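Importin subunit beta-1 (Saccharomyces cerevisiae, PDB 3ND2) mediates nuclear protein import by pairing with the importin alpha subunit, which recognises the classical nuclear localization signal of cargo proteins. Local coordinates at residues Ala172-Ser177 with Leu209-Asn214; Ala204-Leu209 with Phe245-Lys250; Val105-Arg110 with Pro148-Arg153; Thr286-Ser291 with Ser348-Ala353; Asp652-Ile657 with Asn693-Leu698. All coordinates share one frame; numbering follows the deposited sequence.

Interaction 1: Ala172-Ser177 with Leu209-Asn214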
# COMPACT_ATOMS: atom_id res chain seq x y z
N ALA A 172 24.16 5.86 -11.62
CA ALA A 172 25.41 5.10 -11.47
C ALA A 172 25.31 3.72 -12.11
O ALA A 172 26.12 3.36 -12.95
CB ALA A 172 25.80 4.99 -10.01
N LEU A 173 24.30 2.96 -11.71
CA LEU A 173 24.10 1.62 -12.23
C LEU A 173 23.73 1.66 -13.71
O LEU A 173 24.01 0.71 -14.44
CB LEU A 173 23.03 0.87 -11.43
CG LEU A 173 23.29 0.54 -9.95
CD1 LEU A 173 22.13 -0.23 -9.41
CD2 LEU A 173 24.56 -0.25 -9.74
N VAL A 174 23.11 2.76 -14.15
CA VAL A 174 22.81 2.97 -15.57
C VAL A 174 24.09 3.14 -16.39
O VAL A 174 24.25 2.52 -17.44
CB VAL A 174 21.83 4.17 -15.80
CG1 VAL A 174 21.69 4.50 -17.29
CG2 VAL A 174 20.46 3.87 -15.19
N SER A 175 25.02 3.95 -15.89
CA SER A 175 26.28 4.20 -16.60
C SER A 175 27.19 2.95 -16.67
O SER A 175 27.98 2.83 -17.60
CB SER A 175 27.03 5.40 -16.02
OG SER A 175 28.04 5.02 -15.11
N SER A 176 27.06 2.03 -15.72
CA SER A 176 27.80 0.77 -15.82
C SER A 176 26.90 -0.45 -16.08
O SER A 176 27.19 -1.57 -15.64
CB SER A 176 28.70 0.57 -14.59
OG SER A 176 27.93 0.52 -13.41
N SER A 177 25.84 -0.24 -16.86
CA SER A 177 24.89 -1.30 -17.20
C SER A 177 25.44 -2.39 -18.13
O SER A 177 24.91 -3.51 -18.13
CB SER A 177 23.58 -0.72 -17.75
OG SER A 177 23.73 -0.15 -19.04
N LEU A 209 16.87 -4.84 -14.31
CA LEU A 209 16.15 -4.48 -15.54
C LEU A 209 15.91 -3.00 -15.78
O LEU A 209 15.98 -2.53 -16.92
CB LEU A 209 14.83 -5.25 -15.63
CG LEU A 209 14.94 -6.73 -16.02
CD1 LEU A 209 13.56 -7.36 -16.02
CD2 LEU A 209 15.61 -6.91 -17.37
N ILE A 210 15.65 -2.26 -14.71
CA ILE A 210 15.43 -0.82 -14.75
C ILE A 210 16.68 -0.05 -15.16
O ILE A 210 16.60 1.01 -15.78
CB ILE A 210 14.89 -0.34 -13.38
CG1 ILE A 210 13.38 -0.48 -13.34
CG2 ILE A 210 15.30 1.11 -13.07
CD1 ILE A 210 12.84 -0.87 -11.98
N PHE A 211 17.84 -0.60 -14.82
CA PHE A 211 19.12 0.08 -15.04
C PHE A 211 19.73 -0.25 -16.40
O PHE A 211 20.68 0.40 -16.83
CB PHE A 211 20.09 -0.21 -13.88
CG PHE A 211 19.50 0.06 -12.52
CD1 PHE A 211 19.32 1.37 -12.07
CD2 PHE A 211 19.09 -0.99 -11.70
CE1 PHE A 211 18.75 1.63 -10.81
CE2 PHE A 211 18.53 -0.73 -10.44
CZ PHE A 211 18.35 0.58 -10.01
N ILE A 212 19.17 -1.25 -17.09
CA ILE A 212 19.69 -1.71 -18.39
C ILE A 212 18.89 -1.24 -19.62
O ILE A 212 18.93 -1.87 -20.68
CB ILE A 212 19.90 -3.27 -18.42
CG1 ILE A 212 18.57 -4.02 -18.45
CG2 ILE A 212 20.80 -3.74 -17.26
CD1 ILE A 212 18.66 -5.44 -18.95
N LYS A 213 18.18 -0.12 -19.48
CA LYS A 213 17.34 0.42 -20.57
C LYS A 213 18.12 0.83 -21.83
O LYS A 213 17.58 0.78 -22.93
CB LYS A 213 16.50 1.60 -20.07
CG LYS A 213 17.26 2.57 -19.18
CD LYS A 213 16.42 3.76 -18.73
CE LYS A 213 17.26 4.68 -17.83
NZ LYS A 213 16.72 6.07 -17.79
N ASN A 214 19.38 1.23 -21.65
CA ASN A 214 20.24 1.60 -22.77
C ASN A 214 20.69 0.42 -23.63
O ASN A 214 20.83 0.56 -24.84
CB ASN A 214 21.46 2.37 -22.28
CG ASN A 214 21.11 3.76 -21.85
OD1 ASN A 214 20.29 4.43 -22.48
ND2 ASN A 214 21.72 4.22 -20.77
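L173 and V174 meet F211 in a buried seam of the HEAT-repeat solenoid, where the short helix 172-175 packs against the linker that follows helix 195-208. Apolar packing centres on the F211 ring. L173 CD1 stands over one face, 3.7 Å from the ring centroid and only 9° off the normal, a well-centred CH-pi contact; I210 CG2 of the same linker lies over the opposite face, sandwiching the ring between two aliphatic groups. With CG set anti to its own carbonyl carbon (chi1 -52°), F211 brings this ring up to L173. V174 CG2 comes to the edge instead, 4.2 Å from F211 CD1. C163 of helix 149-165 also touches the ring, and the same cysteine and M136 of helix 134-142 touch L173, so the pair also packs on the preceding repeat, HEAT 4.

No hydrogen bond joins the two segments, and the polar side of the contact rests on the F211 carbonyl. V174 CA directs its hydrogen at F211 O over 3.6 Å, nearly straight at 168°, while S177 CB presses on the same oxygen at 3.2 Å. The S177 hydroxyl serves other partners: N215 outside the contact and, weakly, V174 O one turn back. At the margin, the side chains of V174 and N214 cross at about a right angle, with V174 CG1 3.5 Å from N214 ND2.

Interaction 2: Ala204-Leu209 with Phe245-Lys250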
# COMPACT_ATOMS: atom_id res chain seq x y z
N ALA A 204 19.45 -11.84 -10.28
CA ALA A 204 20.14 -10.55 -10.46
C ALA A 204 19.61 -9.80 -11.67
O ALA A 204 19.46 -8.57 -11.61
CB ALA A 204 21.64 -10.74 -10.57
N LEU A 205 19.31 -10.52 -12.75
CA LEU A 205 18.78 -9.91 -13.97
C LEU A 205 17.48 -9.16 -13.73
O LEU A 205 17.36 -8.01 -14.13
CB LEU A 205 18.59 -10.94 -15.10
CG LEU A 205 17.96 -10.42 -16.41
CD1 LEU A 205 18.79 -9.33 -17.09
CD2 LEU A 205 17.67 -11.56 -17.39
N ALA A 206 16.53 -9.82 -13.08
CA ALA A 206 15.27 -9.19 -12.67
C ALA A 206 15.52 -7.89 -11.90
O ALA A 206 14.83 -6.88 -12.11
CB ALA A 206 14.44 -10.15 -11.83
N ASP A 207 16.50 -7.91 -11.01
CA ASP A 207 16.81 -6.74 -10.18
C ASP A 207 17.45 -5.61 -10.98
O ASP A 207 17.35 -4.45 -10.60
CB ASP A 207 17.75 -7.14 -9.04
CG ASP A 207 17.07 -8.00 -8.02
OD1 ASP A 207 15.83 -7.89 -7.86
OD2 ASP A 207 17.79 -8.78 -7.36
N SER A 208 18.08 -5.97 -12.10
CA SER A 208 18.84 -5.01 -12.89
C SER A 208 18.04 -4.31 -13.98
O SER A 208 18.47 -3.29 -14.50
CB SER A 208 20.05 -5.70 -13.51
OG SER A 208 19.67 -6.55 -14.57
N LEU A 209 16.87 -4.84 -14.31
CA LEU A 209 16.15 -4.48 -15.54
C LEU A 209 15.91 -3.00 -15.78
O LEU A 209 15.98 -2.53 -16.92
CB LEU A 209 14.83 -5.25 -15.63
CG LEU A 209 14.94 -6.73 -16.02
CD1 LEU A 209 13.56 -7.36 -16.02
CD2 LEU A 209 15.61 -6.91 -17.37
N PHE A 245 11.04 -17.46 -16.59
CA PHE A 245 9.70 -16.95 -16.88
C PHE A 245 9.44 -15.69 -16.08
O PHE A 245 8.82 -14.75 -16.59
CB PHE A 245 8.58 -18.00 -16.66
CG PHE A 245 8.48 -19.01 -17.77
CD1 PHE A 245 7.96 -18.65 -19.01
CD2 PHE A 245 8.92 -20.32 -17.59
CE1 PHE A 245 7.89 -19.57 -20.07
CE2 PHE A 245 8.85 -21.25 -18.62
CZ PHE A 245 8.33 -20.88 -19.87
N GLY A 246 9.94 -15.66 -14.84
CA GLY A 246 9.97 -14.45 -14.02
C GLY A 246 10.65 -13.26 -14.67
O GLY A 246 10.14 -12.14 -14.59
N CYS A 247 11.78 -13.49 -15.33
CA CYS A 247 12.46 -12.43 -16.07
C CYS A 247 11.65 -11.97 -17.27
O CYS A 247 11.61 -10.77 -17.54
CB CYS A 247 13.86 -12.86 -16.51
SG CYS A 247 14.94 -12.96 -15.11
N LEU A 248 11.01 -12.92 -17.96
CA LEU A 248 10.16 -12.62 -19.12
C LEU A 248 8.99 -11.74 -18.71
O LEU A 248 8.64 -10.80 -19.43
CB LEU A 248 9.66 -13.89 -19.83
CG LEU A 248 10.68 -14.72 -20.64
CD1 LEU A 248 10.05 -16.00 -21.22
CD2 LEU A 248 11.37 -13.92 -21.74
N CYS A 249 8.41 -12.04 -17.54
CA CYS A 249 7.35 -11.21 -16.96
C CYS A 249 7.81 -9.79 -16.73
O CYS A 249 7.20 -8.85 -17.24
CB CYS A 249 6.89 -11.77 -15.61
SG CYS A 249 5.89 -13.17 -15.74
N LYS A 250 8.88 -9.63 -15.94
CA LYS A 250 9.45 -8.31 -15.66
C LYS A 250 9.85 -7.55 -16.92
O LYS A 250 9.58 -6.35 -17.02
CB LYS A 250 10.65 -8.42 -14.70
CG LYS A 250 10.41 -7.85 -13.31
CD LYS A 250 11.30 -6.62 -13.07
CE LYS A 250 11.45 -6.32 -11.57
NZ LYS A 250 12.69 -5.56 -11.26
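K250 reaches across from helix 238-255 to helix 195-208, and its long chain and the shorter C247 side chain divide the contact between them. The two helical segments run almost parallel, 7° apart with axes 9.4 Å from each other, which is how equivalent helices of successive HEAT repeats stack, here HEAT 5 on HEAT 6. C247 points toward the opposing helix and its SG fits against L205 and A206, 3.8 Å from L205 CD2 and 4.3 Å from A206 CB. L205 leans over to meet it, its CG anti to the backbone N (chi1 177°). The lysine bends at its second torsion, and L209 slants across its aliphatic part, L209 CD1 coming within 3.4 Å of K250 CB. Beyond this aliphatic stretch K250 NZ donates to A206 O at 2.7 Å, approaching from above the carbonyl plane, 37° out of it. D207 OD1, 5.2 Å from K250 NZ, may add a favourable but distant charge. Cut back to an alanine, K250 would probably leave A206 O without its donor from the facing helix and take away the CG and CD methylenes that L209 CD1 slants across. On the flanks, L205 also touches helices 177-188 and 219-233, whereas F245, L248 and C249 pack on helix 280-306, passing the stack on to the next repeat.

Interaction 3: Val105-Arg110 with Pro148-Arg153; sequences VSIEPR and PENVKR
V105 and V151 form the tight part of this contact between HEAT 3 and HEAT 4. The two valines lie side by side and point the same way, V105 CG1 3.6 Å from V151 CG2. Next to them N150, in the first turn of helix 149-165, turns its amide to the chain just before helix 109-126. Its CG sits between the backbone N and the carbonyl carbon (chi1 67°), and this brings N150 ND2 within 3.0 Å of V105 O and 3.7 Å of S106 O.

The solvent side is looser. I107 reaches N150 only by its end, with CD1 4.3 Å from N150 OD1. R153, bent at chi2 and chi3, carries its guanidinium to P109, whose CB lies 3.8 Å above the guanidinium plane, offset toward the rim. The bond from R153 NH2 to P109 O is weak, 3.3 Å long and bent to 128°. The loop itself contains an ST turn, in which S106 OG accepts from E108 N.

Charged groups link the contact to its surroundings. R110 forms a salt bridge with E56 of helix 55-66 on the earlier side, while on the later side K152 pairs with E192 and E149 packs on helix 195-208.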
# COMPACT_ATOMS: atom_id res chain seq x y z
N VAL A 105 34.51 -14.29 -1.66
CA VAL A 105 34.93 -15.57 -2.26
C VAL A 105 35.04 -16.72 -1.25
O VAL A 105 35.45 -17.83 -1.60
CB VAL A 105 36.20 -15.46 -3.13
CG1 VAL A 105 35.95 -14.53 -4.33
CG2 VAL A 105 37.41 -15.00 -2.30
N SER A 106 34.66 -16.46 -0.01
CA SER A 106 34.65 -17.48 1.02
C SER A 106 33.87 -18.70 0.54
O SER A 106 32.82 -18.57 -0.11
CB SER A 106 34.05 -16.92 2.32
OG SER A 106 33.96 -17.92 3.33
N ILE A 107 34.38 -19.88 0.86
CA ILE A 107 33.76 -21.12 0.43
C ILE A 107 32.54 -21.41 1.32
O ILE A 107 31.79 -22.37 1.12
CB ILE A 107 34.82 -22.28 0.40
CG1 ILE A 107 34.80 -23.06 -0.93
CG2 ILE A 107 34.83 -23.11 1.71
CD1 ILE A 107 33.49 -23.74 -1.30
N GLU A 108 32.34 -20.52 2.29
CA GLU A 108 31.23 -20.57 3.22
C GLU A 108 30.13 -19.61 2.73
O GLU A 108 30.28 -18.40 2.82
CB GLU A 108 31.73 -20.19 4.62
CG GLU A 108 30.70 -20.31 5.70
CD GLU A 108 30.37 -21.75 6.04
OE1 GLU A 108 31.32 -22.54 6.25
OE2 GLU A 108 29.16 -22.08 6.08
N PRO A 109 29.03 -20.15 2.19
CA PRO A 109 28.01 -19.30 1.57
C PRO A 109 27.39 -18.23 2.48
O PRO A 109 26.92 -17.20 2.00
CB PRO A 109 26.95 -20.31 1.12
CG PRO A 109 27.22 -21.53 1.92
CD PRO A 109 28.68 -21.58 2.09
N ARG A 110 27.39 -18.46 3.79
CA ARG A 110 26.83 -17.51 4.72
C ARG A 110 27.71 -16.28 4.86
O ARG A 110 27.21 -15.17 5.02
CB ARG A 110 26.57 -18.16 6.07
CG ARG A 110 25.40 -19.13 6.06
CD ARG A 110 24.58 -18.95 7.29
NE ARG A 110 25.15 -19.66 8.43
CZ ARG A 110 25.01 -19.28 9.70
NH1 ARG A 110 24.34 -18.17 10.01
NH2 ARG A 110 25.56 -20.00 10.66
N PRO A 148 35.59 -20.48 -9.93
CA PRO A 148 34.86 -21.42 -9.08
C PRO A 148 33.37 -21.06 -9.04
O PRO A 148 33.01 -19.89 -9.24
CB PRO A 148 35.50 -21.21 -7.70
CG PRO A 148 36.85 -20.71 -7.99
CD PRO A 148 36.75 -19.89 -9.24
N GLU A 149 32.53 -22.06 -8.79
CA GLU A 149 31.09 -21.90 -8.73
C GLU A 149 30.66 -20.87 -7.68
O GLU A 149 29.76 -20.07 -7.93
CB GLU A 149 30.42 -23.25 -8.42
CG GLU A 149 28.90 -23.21 -8.53
CD GLU A 149 28.20 -24.27 -7.70
OE1 GLU A 149 27.12 -23.95 -7.17
OE2 GLU A 149 28.71 -25.40 -7.58
N ASN A 150 31.31 -20.91 -6.52
CA ASN A 150 30.98 -20.01 -5.41
C ASN A 150 31.27 -18.54 -5.73
O ASN A 150 30.42 -17.67 -5.47
CB ASN A 150 31.67 -20.47 -4.12
CG ASN A 150 33.19 -20.34 -4.18
OD1 ASN A 150 33.88 -21.20 -4.72
ND2 ASN A 150 33.71 -19.27 -3.59
N VAL A 151 32.44 -18.27 -6.29
CA VAL A 151 32.83 -16.95 -6.78
C VAL A 151 31.76 -16.38 -7.72
O VAL A 151 31.29 -15.27 -7.53
CB VAL A 151 34.23 -17.02 -7.45
CG1 VAL A 151 34.61 -15.72 -8.16
CG2 VAL A 151 35.29 -17.38 -6.42
N LYS A 152 31.37 -17.17 -8.73
CA LYS A 152 30.31 -16.77 -9.66
C LYS A 152 28.99 -16.44 -8.96
O LYS A 152 28.37 -15.42 -9.24
CB LYS A 152 30.05 -17.88 -10.69
CG LYS A 152 31.18 -18.19 -11.65
CD LYS A 152 30.82 -19.47 -12.40
CE LYS A 152 31.77 -19.79 -13.54
NZ LYS A 152 31.42 -21.10 -14.16
N ARG A 153 28.57 -17.31 -8.04
CA ARG A 153 27.29 -17.21 -7.39
C ARG A 153 27.20 -15.96 -6.52
O ARG A 153 26.23 -15.19 -6.60
CB ARG A 153 27.03 -18.47 -6.54
CG ARG A 153 25.81 -18.41 -5.60
CD ARG A 153 26.09 -19.25 -4.34
NE ARG A 153 25.67 -18.58 -3.11
CZ ARG A 153 26.50 -17.93 -2.28
NH1 ARG A 153 27.80 -17.84 -2.53
NH2 ARG A 153 26.02 -17.35 -1.19

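Interaction 4: Thr286-Ser291 with Ser348-Ala353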
# COMPACT_ATOMS: atom_id res chain seq x y z
N THR A 286 4.04 -18.47 -16.22
CA THR A 286 3.51 -18.22 -17.58
C THR A 286 2.14 -17.52 -17.54
O THR A 286 1.83 -16.69 -18.38
CB THR A 286 3.40 -19.51 -18.45
OG1 THR A 286 2.47 -20.42 -17.86
CG2 THR A 286 4.73 -20.21 -18.55
N VAL A 287 1.32 -17.88 -16.55
CA VAL A 287 0.04 -17.22 -16.32
C VAL A 287 0.25 -15.77 -15.88
O VAL A 287 -0.49 -14.87 -16.29
CB VAL A 287 -0.77 -17.97 -15.24
CG1 VAL A 287 -2.00 -17.19 -14.87
CG2 VAL A 287 -1.17 -19.34 -15.75
N GLU A 288 1.26 -15.55 -15.04
CA GLU A 288 1.62 -14.21 -14.61
C GLU A 288 2.16 -13.36 -15.77
O GLU A 288 1.93 -12.16 -15.83
CB GLU A 288 2.62 -14.28 -13.46
CG GLU A 288 2.57 -13.08 -12.52
CD GLU A 288 1.25 -12.97 -11.79
OE1 GLU A 288 0.62 -14.02 -11.49
OE2 GLU A 288 0.84 -11.82 -11.52
N PHE A 289 2.87 -14.01 -16.70
CA PHE A 289 3.32 -13.38 -17.95
C PHE A 289 2.15 -12.74 -18.69
O PHE A 289 2.25 -11.61 -19.14
CB PHE A 289 4.02 -14.43 -18.82
CG PHE A 289 4.57 -13.89 -20.12
CD1 PHE A 289 5.82 -13.29 -20.17
CD2 PHE A 289 3.85 -14.04 -21.32
CE1 PHE A 289 6.35 -12.82 -21.38
CE2 PHE A 289 4.37 -13.56 -22.53
CZ PHE A 289 5.62 -12.95 -22.56
N TRP A 290 1.04 -13.47 -18.79
CA TRP A 290 -0.14 -13.00 -19.51
C TRP A 290 -0.96 -12.01 -18.70
O TRP A 290 -1.53 -11.07 -19.27
CB TRP A 290 -0.99 -14.18 -19.98
CG TRP A 290 -0.38 -14.79 -21.20
CD1 TRP A 290 0.47 -15.87 -21.26
CD2 TRP A 290 -0.52 -14.32 -22.55
NE1 TRP A 290 0.85 -16.10 -22.56
CE2 TRP A 290 0.26 -15.17 -23.37
CE3 TRP A 290 -1.24 -13.27 -23.14
CZ2 TRP A 290 0.33 -15.00 -24.76
CZ3 TRP A 290 -1.14 -13.10 -24.54
CH2 TRP A 290 -0.38 -13.97 -25.32
N SER A 291 -1.00 -12.21 -17.38
CA SER A 291 -1.50 -11.19 -16.45
C SER A 291 -0.79 -9.85 -16.65
O SER A 291 -1.45 -8.83 -16.72
CB SER A 291 -1.34 -11.67 -15.00
OG SER A 291 -2.28 -12.69 -14.72
N SER A 348 -4.14 -22.30 -9.88
CA SER A 348 -5.58 -22.10 -10.05
C SER A 348 -6.02 -20.68 -9.65
O SER A 348 -6.95 -20.14 -10.24
CB SER A 348 -6.37 -23.16 -9.29
OG SER A 348 -6.41 -22.86 -7.91
N MET A 349 -5.33 -20.10 -8.67
CA MET A 349 -5.56 -18.72 -8.23
C MET A 349 -4.97 -17.70 -9.20
O MET A 349 -5.54 -16.63 -9.41
CB MET A 349 -5.00 -18.49 -6.82
CG MET A 349 -5.60 -19.39 -5.75
SD MET A 349 -5.06 -18.98 -4.08
CE MET A 349 -5.92 -20.23 -3.12
N SER A 350 -3.80 -18.04 -9.76
CA SER A 350 -3.14 -17.28 -10.82
C SER A 350 -4.05 -17.18 -12.03
O SER A 350 -4.23 -16.10 -12.59
CB SER A 350 -1.84 -17.96 -11.26
OG SER A 350 -0.74 -17.62 -10.43
N ALA A 351 -4.64 -18.32 -12.41
CA ALA A 351 -5.52 -18.43 -13.57
C ALA A 351 -6.77 -17.57 -13.39
O ALA A 351 -7.13 -16.81 -14.28
CB ALA A 351 -5.88 -19.89 -13.84
N GLY A 352 -7.43 -17.71 -12.24
CA GLY A 352 -8.61 -16.90 -11.91
C GLY A 352 -8.32 -15.43 -12.07
O GLY A 352 -9.09 -14.72 -12.71
N ALA A 353 -7.19 -14.98 -11.50
CA ALA A 353 -6.71 -13.58 -11.59
C ALA A 353 -6.39 -13.11 -13.01
O ALA A 353 -6.69 -11.98 -13.37
CB ALA A 353 -5.50 -13.39 -10.69
O HOH W 1 -2.47 -14.21 -12.62
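Helices 286-291 and 348-353 run nearly parallel, crossing at 17° with axes 9.2 Å apart, as successive HEAT repeats do when they stack: HEAT 7 supplies the first and HEAT 8 the second. Small side chains at the interface are consistent with this close approach. V287 points at the facing helix and, with CG1 anti to its backbone N (chi1 172°), lays that methyl against S350, 3.7 Å from S350 CB and 3.4 Å from S350 O. A351 lies alongside, turned the other way. L332 of helix 317-332 touches both V287 and A351, and C354, further along helix 347-362, also touches V287.

No direct hydrogen bond spans the two segments; a water does that work. The carboxylate of E288, whose chain bends at chi2, comes near S350, but S350 OG is 4.0 Å from E288 OE1 and bonds instead to W345. S291, one turn after V287, points toward the other helix from farther along, and its hydroxyl reaches the same water as E288. That water gives a hydrogen to S350 O at 2.6 Å and another, weakly, to E288 OE1 at 3.3 Å, while its bond to S291 OG is 2.6 Å long.

Interaction 5: Asp652-Ile657 with Asn693-Leu698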
# COMPACT_ATOMS: atom_id res chain seq x y z
N ASP A 652 6.58 8.44 17.56
CA ASP A 652 6.95 7.28 16.74
C ASP A 652 5.89 6.17 16.81
O ASP A 652 6.15 5.02 16.45
CB ASP A 652 8.32 6.74 17.16
CG ASP A 652 8.49 6.63 18.67
OD1 ASP A 652 9.65 6.61 19.13
OD2 ASP A 652 7.47 6.56 19.41
N SER A 653 4.69 6.53 17.27
CA SER A 653 3.62 5.57 17.48
C SER A 653 2.34 6.07 16.77
O SER A 653 2.06 7.27 16.79
CB SER A 653 3.38 5.39 18.98
OG SER A 653 3.10 4.04 19.31
N PRO A 654 1.57 5.15 16.14
CA PRO A 654 0.38 5.58 15.38
C PRO A 654 -0.74 6.21 16.23
O PRO A 654 -1.67 6.80 15.67
CB PRO A 654 -0.09 4.29 14.69
CG PRO A 654 0.51 3.19 15.44
CD PRO A 654 1.77 3.69 16.06
N VAL A 655 -0.63 6.09 17.55
CA VAL A 655 -1.60 6.72 18.45
C VAL A 655 -1.48 8.26 18.43
O VAL A 655 -2.46 8.96 18.67
CB VAL A 655 -1.56 6.09 19.89
CG1 VAL A 655 -0.27 6.44 20.62
CG2 VAL A 655 -2.78 6.52 20.69
N SER A 656 -0.29 8.77 18.12
CA SER A 656 -0.07 10.22 18.05
C SER A 656 -0.79 10.86 16.87
O SER A 656 -1.21 12.02 16.94
CB SER A 656 1.42 10.56 18.00
OG SER A 656 2.02 9.98 16.86
N ILE A 657 -0.91 10.11 15.78
CA ILE A 657 -1.64 10.53 14.59
C ILE A 657 -3.13 10.54 14.89
O ILE A 657 -3.88 11.42 14.43
CB ILE A 657 -1.33 9.60 13.37
CG1 ILE A 657 0.04 9.94 12.75
CG2 ILE A 657 -2.41 9.70 12.29
CD1 ILE A 657 1.23 9.43 13.54
N ASN A 693 12.36 12.41 16.11
CA ASN A 693 11.92 11.03 16.37
C ASN A 693 10.49 10.74 15.89
O ASN A 693 9.94 9.68 16.17
CB ASN A 693 12.08 10.68 17.86
CG ASN A 693 13.44 10.05 18.17
OD1 ASN A 693 14.47 10.42 17.59
ND2 ASN A 693 13.45 9.11 19.11
N ALA A 694 9.94 11.69 15.14
CA ALA A 694 8.56 11.63 14.67
C ALA A 694 8.35 10.66 13.51
O ALA A 694 9.12 10.63 12.56
CB ALA A 694 8.07 13.02 14.30
N ARG A 695 7.28 9.88 13.63
CA ARG A 695 6.75 9.06 12.54
C ARG A 695 6.37 9.99 11.39
O ARG A 695 5.82 11.08 11.61
CB ARG A 695 5.53 8.28 13.04
CG ARG A 695 4.90 7.34 12.03
CD ARG A 695 3.54 6.84 12.55
NE ARG A 695 3.65 5.63 13.36
CZ ARG A 695 3.82 4.40 12.87
NH1 ARG A 695 3.91 4.21 11.56
NH2 ARG A 695 3.91 3.37 13.69
N ARG A 696 6.66 9.56 10.16
CA ARG A 696 6.43 10.40 8.98
C ARG A 696 4.97 10.78 8.74
O ARG A 696 4.70 11.89 8.30
CB ARG A 696 7.05 9.77 7.72
CG ARG A 696 6.63 8.33 7.42
CD ARG A 696 7.14 7.91 6.05
NE ARG A 696 8.56 8.23 5.90
CZ ARG A 696 9.18 8.41 4.74
NH1 ARG A 696 8.53 8.32 3.59
NH2 ARG A 696 10.47 8.70 4.74
N GLU A 697 4.04 9.87 9.06
CA GLU A 697 2.61 10.10 8.86
C GLU A 697 2.05 11.27 9.70
O GLU A 697 0.90 11.68 9.50
CB GLU A 697 1.78 8.84 9.16
CG GLU A 697 2.10 7.63 8.31
CD GLU A 697 2.72 6.49 9.11
OE1 GLU A 697 1.99 5.85 9.90
OE2 GLU A 697 3.93 6.23 8.93
N LEU A 698 2.87 11.78 10.62
CA LEU A 698 2.44 12.80 11.58
C LEU A 698 2.61 14.22 11.03
O LEU A 698 1.85 15.12 11.39
CB LEU A 698 3.20 12.63 12.91
CG LEU A 698 2.80 13.44 14.15
CD1 LEU A 698 1.40 13.10 14.62
CD2 LEU A 698 3.80 13.21 15.26
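The guanidinium of R695 lies against P654, whose CB is over one of its faces; S653 C stands at the edge, near the guanidinium plane, and E697 OE2 is also at the edge, in plane. This is the junction of HEAT 15 with HEAT 16, where the start of helix 655-670 meets the loop before helix 698-713. The proline and arginine side chains slant across each other, with P654 CD 3.2 Å from R695 NH2. The contact is one of packing: no hydrogen bond crosses between the segments, and the charge of R695 is met within its own loop. R695 NH1 forms a salt bridge with E697 OE1 at 3.0 Å; the hydrogen bonds from NH1 to OE1 and to OE2 (3.3 Å) are both weak, and together they may help hold the guanidinium in place. A type I turn from R695 to L698, closed by L698 N on R695 O, spans the residues of this pair. D652 CB rests on N693 O at 3.5 Å.

The aliphatic part of R695, with CG anti to the backbone N (chi1 -178°), crosses I657 at about a right angle, R695 CD 3.6 Å from I657 CD1. A serine in place of R695 would probably leave E697 without its salt-bridge mate and uncover both P654 and the end of I657. The I657 CD1 methyl packs also on L698 CB, at 3.8 Å. L698 CD1 reaches S656 O, 3.7 Å away, and S656 OG donates to S653 O at 2.7 Å, nearly along the C=O axis.

From the N terminus, interaction 3 closes first, its loop running from HEAT 3 to HEAT 4 and ending before interaction 1 opens. Interactions 1 and 2 then cross: residues 204-209 fall before 209-214 closes the loop of interaction 1, and L209 belongs to both, so the region around HEAT 5 is bound backward and forward at once. Interaction 4 follows in series, joining HEAT 7 to HEAT 8, yet it touches interaction 2, where C249 SG approaches F289 N at 3.3 Å; these two make a continuous stack of helices. Interaction 5, between HEAT 15 and HEAT 16, stands apart, about 39 Å from interaction 4 between centres, and on the opposite side of the chain's centre.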